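Local coordinates for protein endoglucanase (Clostridium thermocellum, PDB 2E4T) that hydrolyses internal beta-1,4-glucosidic bonds of cellulose and xyloglucan, this chain carrying the glycoside hydrolase family 44 part of a larger enzyme, at residues Asp200-Thr203 and Ala204-Ile208; Pro230-Gly234 and Phe235-Glu239. All blocks are in the same frame, centred on the assembly; numbering follows the deposited sequence. Where two conformers were deposited one is given.

Interaction 1 of 2, residues Asp200-Thr203 and Ala204-Ile208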
ATOM      1  N   ASP A 200      22.401  15.456  -2.616  1.00  6.80           N
ATOM      2  CA  ASP A 200      23.321  14.392  -2.252  1.00  7.00           C
ATOM      3  C   ASP A 200      22.555  13.062  -2.088  1.00  6.26           C
ATOM      4  O   ASP A 200      21.406  13.051  -1.605  1.00  6.91           O
ATOM      5  CB  ASP A 200      24.056  14.754  -0.961  1.00  8.74           C
ATOM      6  CG  ASP A 200      24.917  16.012  -1.121  1.00  9.86           C
ATOM      7  OD1 ASP A 200      25.401  16.272  -2.260  1.00 12.68           O
ATOM      8  OD2 ASP A 200      25.126  16.703  -0.084  1.00 11.71           O
ATOM      9  N   ASN A 201      23.187  11.946  -2.411  1.00  6.79           N
ATOM     10  CA  ASN A 201      22.568  10.650  -2.192  1.00  6.74           C
ATOM     11  C   ASN A 201      22.396  10.438  -0.692  1.00  7.04           C
ATOM     12  O   ASN A 201      23.375  10.561   0.078  1.00  8.40           O
ATOM     13  CB  ASN A 201      23.463   9.536  -2.771  1.00  7.30           C
ATOM     14  CG  ASN A 201      23.589   9.632  -4.280  1.00  7.94           C
ATOM     15  OD1 ASN A 201      22.682  10.068  -4.968  1.00  9.19           O
ATOM     16  ND2 ASN A 201      24.740   9.231  -4.819  1.00 11.65           N
ATOM     17  N   VAL A 202      21.168  10.077  -0.260  1.00  6.52           N
ATOM     18  CA  VAL A 202      20.907   9.998   1.167  1.00  6.40           C
ATOM     19  C   VAL A 202      21.784   8.972   1.846  1.00  6.04           C
ATOM     20  O   VAL A 202      22.013   7.844   1.340  1.00  6.60           O
ATOM     21  CB  VAL A 202      19.413   9.711   1.433  1.00  7.09           C
ATOM     22  CG1 VAL A 202      19.021   8.287   1.023  1.00  7.27           C
ATOM     23  CG2 VAL A 202      19.033  10.041   2.858  1.00  8.83           C
ATOM     24  N   THR A 203      22.288   9.303   3.032  1.00  7.03           N
ATOM     25  CA  THR A 203      23.014   8.349   3.847  1.00  6.87           C
ATOM     26  C   THR A 203      22.065   7.582   4.767  1.00  6.48           C
ATOM     27  O   THR A 203      20.990   8.086   5.158  1.00  7.01           O
ATOM     28  CB  THR A 203      24.131   9.053   4.663  1.00  7.19           C
ATOM     29  OG1 THR A 203      23.516   9.965   5.564  1.00  8.45           O
ATOM     30  CG2 THR A 203      25.143   9.735   3.766  1.00  9.33           C
ATOM     31  N   ALA A 204      22.475   6.373   5.115  1.00  6.41           N
ATOM     32  CA  ALA A 204      21.734   5.634   6.125  1.00  6.82           C
ATOM     33  C   ALA A 204      21.656   6.432   7.451  1.00  6.53           C
ATOM     34  O   ALA A 204      20.598   6.473   8.097  1.00  7.10           O
ATOM     35  CB  ALA A 204      22.387   4.271   6.337  1.00  7.64           C
ATOM     36  N   LYS A 205      22.766   7.056   7.839  1.00  7.11           N
ATOM     37  CA  LYS A 205      22.764   7.826   9.090  1.00  7.46           C
ATOM     38  C   LYS A 205      21.775   9.000   9.013  1.00  6.87           C
ATOM     39  O   LYS A 205      21.044   9.243   9.993  1.00  7.20           O
ATOM     40  CB  LYS A 205      24.158   8.348   9.419  1.00  8.44           C
ATOM     41  CG  LYS A 205      25.091   7.254   9.919  1.00  9.44           C
ATOM     42  CD  LYS A 205      26.457   7.816  10.339  1.00 12.22           C
ATOM     43  CE  LYS A 205      27.226   8.596   9.279  1.00 12.25           C
ATOM     44  NZ  LYS A 205      27.536   7.782   8.069  1.00 10.78           N
ATOM     45  N   GLU A 206      21.740   9.741   7.907  1.00  7.29           N
ATOM     46  CA  GLU A 206      20.815  10.860   7.825  1.00  6.88           C
ATOM     47  C   GLU A 206      19.373  10.336   7.895  1.00  6.46           C
ATOM     48  O   GLU A 206      18.515  10.945   8.547  1.00  6.87           O
ATOM     49  CB  GLU A 206      21.027  11.645   6.509  1.00  8.48           C
ATOM     50  CG  GLU A 206      19.997  12.753   6.309  1.00 10.77           C
ATOM     51  CD  GLU A 206      20.073  13.594   5.055  0.70  7.85           C
ATOM     52  OE1 GLU A 206      21.149  14.119   4.720  0.70  8.93           O
ATOM     53  OE2 GLU A 206      19.042  13.638   4.363  0.70 10.21           O
ATOM     54  N   LEU A 207      19.089   9.246   7.155  1.00  6.56           N
ATOM     55  CA  LEU A 207      17.701   8.774   7.140  1.00  6.41           C
ATOM     56  C   LEU A 207      17.248   8.383   8.547  1.00  6.41           C
ATOM     57  O   LEU A 207      16.110   8.717   8.949  1.00  6.61           O
ATOM     58  CB  LEU A 207      17.548   7.623   6.132  1.00  6.63           C
ATOM     59  CG  LEU A 207      16.120   7.153   5.957  1.00  6.66           C
ATOM     60  CD1 LEU A 207      15.161   8.277   5.580  1.00  7.02           C
ATOM     61  CD2 LEU A 207      16.102   6.072   4.878  1.00  7.40           C
ATOM     62  N   ILE A 208      18.098   7.670   9.302  1.00  6.63           N
ATOM     63  CA  ILE A 208      17.678   7.340  10.689  1.00  6.83           C
ATOM     64  C   ILE A 208      17.505   8.575  11.524  1.00  6.34           C
ATOM     65  O   ILE A 208      16.513   8.699  12.267  1.00  7.12           O
ATOM     66  CB  ILE A 208      18.705   6.359  11.356  1.00  7.73           C
ATOM     67  CG1 ILE A 208      18.768   5.038  10.647  1.00  9.56           C
ATOM     68  CG2 ILE A 208      18.411   6.201  12.823  1.00  8.52           C
ATOM     69  CD1 ILE A 208      17.540   4.334  10.498  1.00 11.58           C
TER
HETATM   70  O   HOH W   1      22.275  12.422   2.896  1.00 15.25           O
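Thr203 and Glu206 meet at an N-cap, where the loop 200-203 turns into helix 204-221 of the TIM-like barrel. Thr203 is the capping residue. Its hydroxyl OG1 accepts from Glu206 N at 2.9 Å, and the N-H...O angle is 155°. The first torsion of Thr203 (chi1 64°) sets OG1 between its own backbone N and carbonyl carbon, which turns it to the first helical turn. The backbone of the same residue starts the helical pattern: Leu207 N donates to Thr203 O at 3.0 Å.

A capping box would have Glu206 answer directly to Thr203 N. Here one water carries that link. Thr203 N donates to it at 3.1 Å, and the water donates to Glu206 OE1 at 2.7 Å. The Glu206 chain is extended beyond CG and runs out beside the first turn toward Val202 and the water. Its other oxygen, OE2, is held by His198 and by a salt bridge to Lys210. Both oxygens thus have partners in the conformer given, though a second conformer of Glu206 exists. In the conformer given, these positive or polar partners probably favour the ionised form.

Asp246 also holds the first turn: OD1 accepts from Ala204 N, and OD2 forms a salt bridge with Lys205 NZ. It therefore joins the loop around 245-246 to this helix end.

Leu207 is buried and packs against Phe257 of helix 257-272, while Val202 and Glu206 both touch Trp190. An apolar contact puts Leu207 CB 4.3 Å from Val202 CG2. The side chains of Val202 and Glu206 cross at about a right angle, in van der Waals contact, with Val202 CG2 3.9 Å from Glu206 OE2.

Interaction 2 of 2, residues Pro230-Gly234 and Phe235-Glu239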
ATOM      1  N   PRO A 230      10.335   3.246   5.673  1.00  4.94           N
ATOM      2  CA  PRO A 230      10.865   4.442   5.022  1.00  5.07           C
ATOM      3  C   PRO A 230      10.251   4.801   3.670  1.00  4.99           C
ATOM      4  O   PRO A 230      10.756   5.703   3.005  1.00  6.06           O
ATOM      5  CB  PRO A 230      12.408   4.161   4.898  1.00  5.73           C
ATOM      6  CG  PRO A 230      12.594   2.699   5.297  1.00  5.64           C
ATOM      7  CD  PRO A 230      11.176   2.077   5.368  1.00  5.64           C
ATOM      8  N   ALA A 231       9.184   4.076   3.255  1.00  4.85           N
ATOM      9  CA  ALA A 231       8.548   4.339   1.942  1.00  5.24           C
ATOM     10  C   ALA A 231       9.567   4.101   0.817  1.00  5.06           C
ATOM     11  O   ALA A 231       9.685   4.876  -0.143  1.00  5.54           O
ATOM     12  CB  ALA A 231       7.903   5.710   1.862  1.00  6.75           C
ATOM     13  N   LEU A 232      10.302   2.985   0.936  1.00  4.87           N
ATOM     14  CA  LEU A 232      11.370   2.665  -0.020  1.00  4.76           C
ATOM     15  C   LEU A 232      10.820   2.325  -1.391  1.00  5.00           C
ATOM     16  O   LEU A 232       9.782   1.613  -1.520  1.00  5.64           O
ATOM     17  CB  LEU A 232      12.211   1.496   0.516  1.00  5.20           C
ATOM     18  CG  LEU A 232      12.904   1.740   1.838  1.00  5.35           C
ATOM     19  CD1 LEU A 232      13.633   0.470   2.262  1.00  7.13           C
ATOM     20  CD2 LEU A 232      13.888   2.918   1.766  1.00  6.52           C
ATOM     21  N   TYR A 233      11.529   2.742  -2.445  1.00  4.99           N
ATOM     22  CA  TYR A 233      10.938   2.671  -3.761  1.00  4.89           C
ATOM     23  C   TYR A 233      10.865   1.236  -4.327  1.00  4.88           C
ATOM     24  O   TYR A 233      10.019   0.942  -5.200  1.00  5.22           O
ATOM     25  CB  TYR A 233      11.690   3.562  -4.782  1.00  5.38           C
ATOM     26  CG  TYR A 233      12.919   2.937  -5.396  1.00  5.25           C
ATOM     27  CD1 TYR A 233      12.818   2.222  -6.583  1.00  6.77           C
ATOM     28  CD2 TYR A 233      14.153   3.079  -4.810  1.00  5.92           C
ATOM     29  CE1 TYR A 233      13.941   1.631  -7.189  1.00  7.18           C
ATOM     30  CE2 TYR A 233      15.280   2.491  -5.388  1.00  6.70           C
ATOM     31  CZ  TYR A 233      15.159   1.790  -6.570  1.00  6.97           C
ATOM     32  OH  TYR A 233      16.237   1.193  -7.208  1.00  8.78           O
ATOM     33  N   GLY A 234      11.783   0.380  -3.905  1.00  5.41           N
ATOM     34  CA  GLY A 234      11.903  -0.930  -4.538  1.00  5.33           C
ATOM     35  C   GLY A 234      13.115  -1.644  -3.974  1.00  5.01           C
ATOM     36  O   GLY A 234      13.816  -1.133  -3.086  1.00  5.50           O
ATOM     37  N   PHE A 235      13.343  -2.851  -4.509  1.00  5.62           N
ATOM     38  CA  PHE A 235      14.237  -3.793  -3.867  1.00  5.85           C
ATOM     39  C   PHE A 235      15.645  -3.233  -3.631  1.00  5.51           C
ATOM     40  O   PHE A 235      16.225  -3.510  -2.568  1.00  5.85           O
ATOM     41  CB  PHE A 235      14.297  -5.098  -4.688  1.00  6.35           C
ATOM     42  CG  PHE A 235      15.013  -6.163  -3.942  1.00  6.19           C
ATOM     43  CD1 PHE A 235      14.314  -7.016  -3.085  1.00  7.32           C
ATOM     44  CD2 PHE A 235      16.423  -6.270  -3.996  1.00  6.61           C
ATOM     45  CE1 PHE A 235      14.973  -7.963  -2.319  1.00  8.21           C
ATOM     46  CE2 PHE A 235      17.084  -7.192  -3.179  1.00  7.17           C
ATOM     47  CZ  PHE A 235      16.334  -8.014  -2.362  1.00  8.07           C
ATOM     48  N   ALA A 236      16.243  -2.531  -4.594  1.00  5.86           N
ATOM     49  CA  ALA A 236      17.612  -2.061  -4.345  1.00  6.15           C
ATOM     50  C   ALA A 236      17.692  -1.110  -3.141  1.00  5.56           C
ATOM     51  O   ALA A 236      18.726  -1.044  -2.470  1.00  6.39           O
ATOM     52  CB  ALA A 236      18.210  -1.400  -5.588  1.00  7.52           C
ATOM     53  N   ALA A 237      16.622  -0.362  -2.876  1.00  5.56           N
ATOM     54  CA  ALA A 237      16.575   0.432  -1.658  1.00  5.38           C
ATOM     55  C   ALA A 237      16.403  -0.437  -0.406  1.00  5.22           C
ATOM     56  O   ALA A 237      16.995  -0.158   0.644  1.00  5.75           O
ATOM     57  CB  ALA A 237      15.493   1.504  -1.736  1.00  5.92           C
ATOM     58  N   TYR A 238      15.566  -1.495  -0.511  1.00  5.38           N
ATOM     59  CA  TYR A 238      15.458  -2.447   0.609  1.00  5.46           C
ATOM     60  C   TYR A 238      16.841  -3.009   0.952  1.00  5.28           C
ATOM     61  O   TYR A 238      17.161  -3.250   2.124  1.00  5.82           O
ATOM     62  CB  TYR A 238      14.591  -3.673   0.273  1.00  5.70           C
ATOM     63  CG  TYR A 238      13.151  -3.488  -0.147  1.00  5.12           C
ATOM     64  CD1 TYR A 238      12.563  -2.275  -0.510  1.00  5.54           C
ATOM     65  CD2 TYR A 238      12.376  -4.656  -0.282  1.00  6.28           C
ATOM     66  CE1 TYR A 238      11.289  -2.235  -1.041  1.00  5.57           C
ATOM     67  CE2 TYR A 238      11.091  -4.612  -0.784  1.00  6.88           C
ATOM     68  CZ  TYR A 238      10.527  -3.420  -1.184  1.00  5.90           C
ATOM     69  OH  TYR A 238       9.279  -3.439  -1.727  1.00  6.69           O
ATOM     70  N   GLU A 239      17.634  -3.295  -0.097  1.00  5.49           N
ATOM     71  CA  GLU A 239      18.877  -4.018   0.157  1.00  5.83           C
ATOM     72  C   GLU A 239      19.992  -3.111   0.673  1.00  5.65           C
ATOM     73  O   GLU A 239      20.664  -3.444   1.658  1.00  6.44           O
ATOM     74  CB  GLU A 239      19.339  -4.789  -1.094  1.00  6.37           C
ATOM     75  CG  GLU A 239      20.383  -5.819  -0.713  1.00  8.11           C
ATOM     76  CD  GLU A 239      20.999  -6.580  -1.843  1.00  8.61           C
ATOM     77  OE1 GLU A 239      20.580  -6.477  -2.991  1.00  8.88           O
ATOM     78  OE2 GLU A 239      21.965  -7.355  -1.551  1.00 12.81           O
TER
HETATM   79  O   HOH W   2      15.227  -1.727  -7.161  1.00  9.56           O
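Gly234 and Tyr238 meet at the start of helix 235-240, just past the end of barrel strand 226-232. Gly234 is the N-cap residue. Its carbonyl O accepts from Tyr238 N at 3.1 Å, with an N-H...O angle of 159°. Ala237 N adds a weak bond to the same oxygen at 2.9 Å. The Tyr238 ring folds back on this carbonyl, bringing CD1 to 3.1 Å from Gly234 O in an oblique approach. Phe235 CA lies over one ring face, toward its rim.

Tyr233 comes in from the strand side. Its first torsion (chi1 83°) swings the ring back toward the helix although its CB points away. Ring atom CD2 then rests 3.7 Å from Ala237 CB. Leu232 CB packs on the same methyl, at 4.0 Å from Ala237 CB, and also on the Tyr238 ring. A water accepts from Ala236 N at 2.9 Å and donates to Tyr233 OH.

Further out, Tyr233 OH bonds Gln242 and Tyr238 OH bonds His283 O, in strand 279-284. Leu232 and Tyr238 also lean on Ile258 of helix 257-272.

Gly234 has no side chain to cap the helix. The water takes up Ala236 N instead, and Gly234 O bonds weakly with Ala237 N. The bond from Tyr238 N to that oxygen is the first regular helical one, within a mostly apolar setting.

In the fold
From the N terminus, the chain leaves barrel strand 180-183, passes short helix 190-193 and reaches interaction 1, which opens helix 204-221. That helix leads into strand 226-232, and interaction 2 follows at the strand's end. The two contacts are in series: neither nests in nor crosses the other. Each closes a tight local turn into a helix on the side of the barrel where its parallel strands end. Their centres are about 13 Å apart. They touch through Leu207 CD2 and Pro230 CB, 4.2 Å apart. Both also pack on helix 257-272, which ties helix 204-221 to strand 226-232.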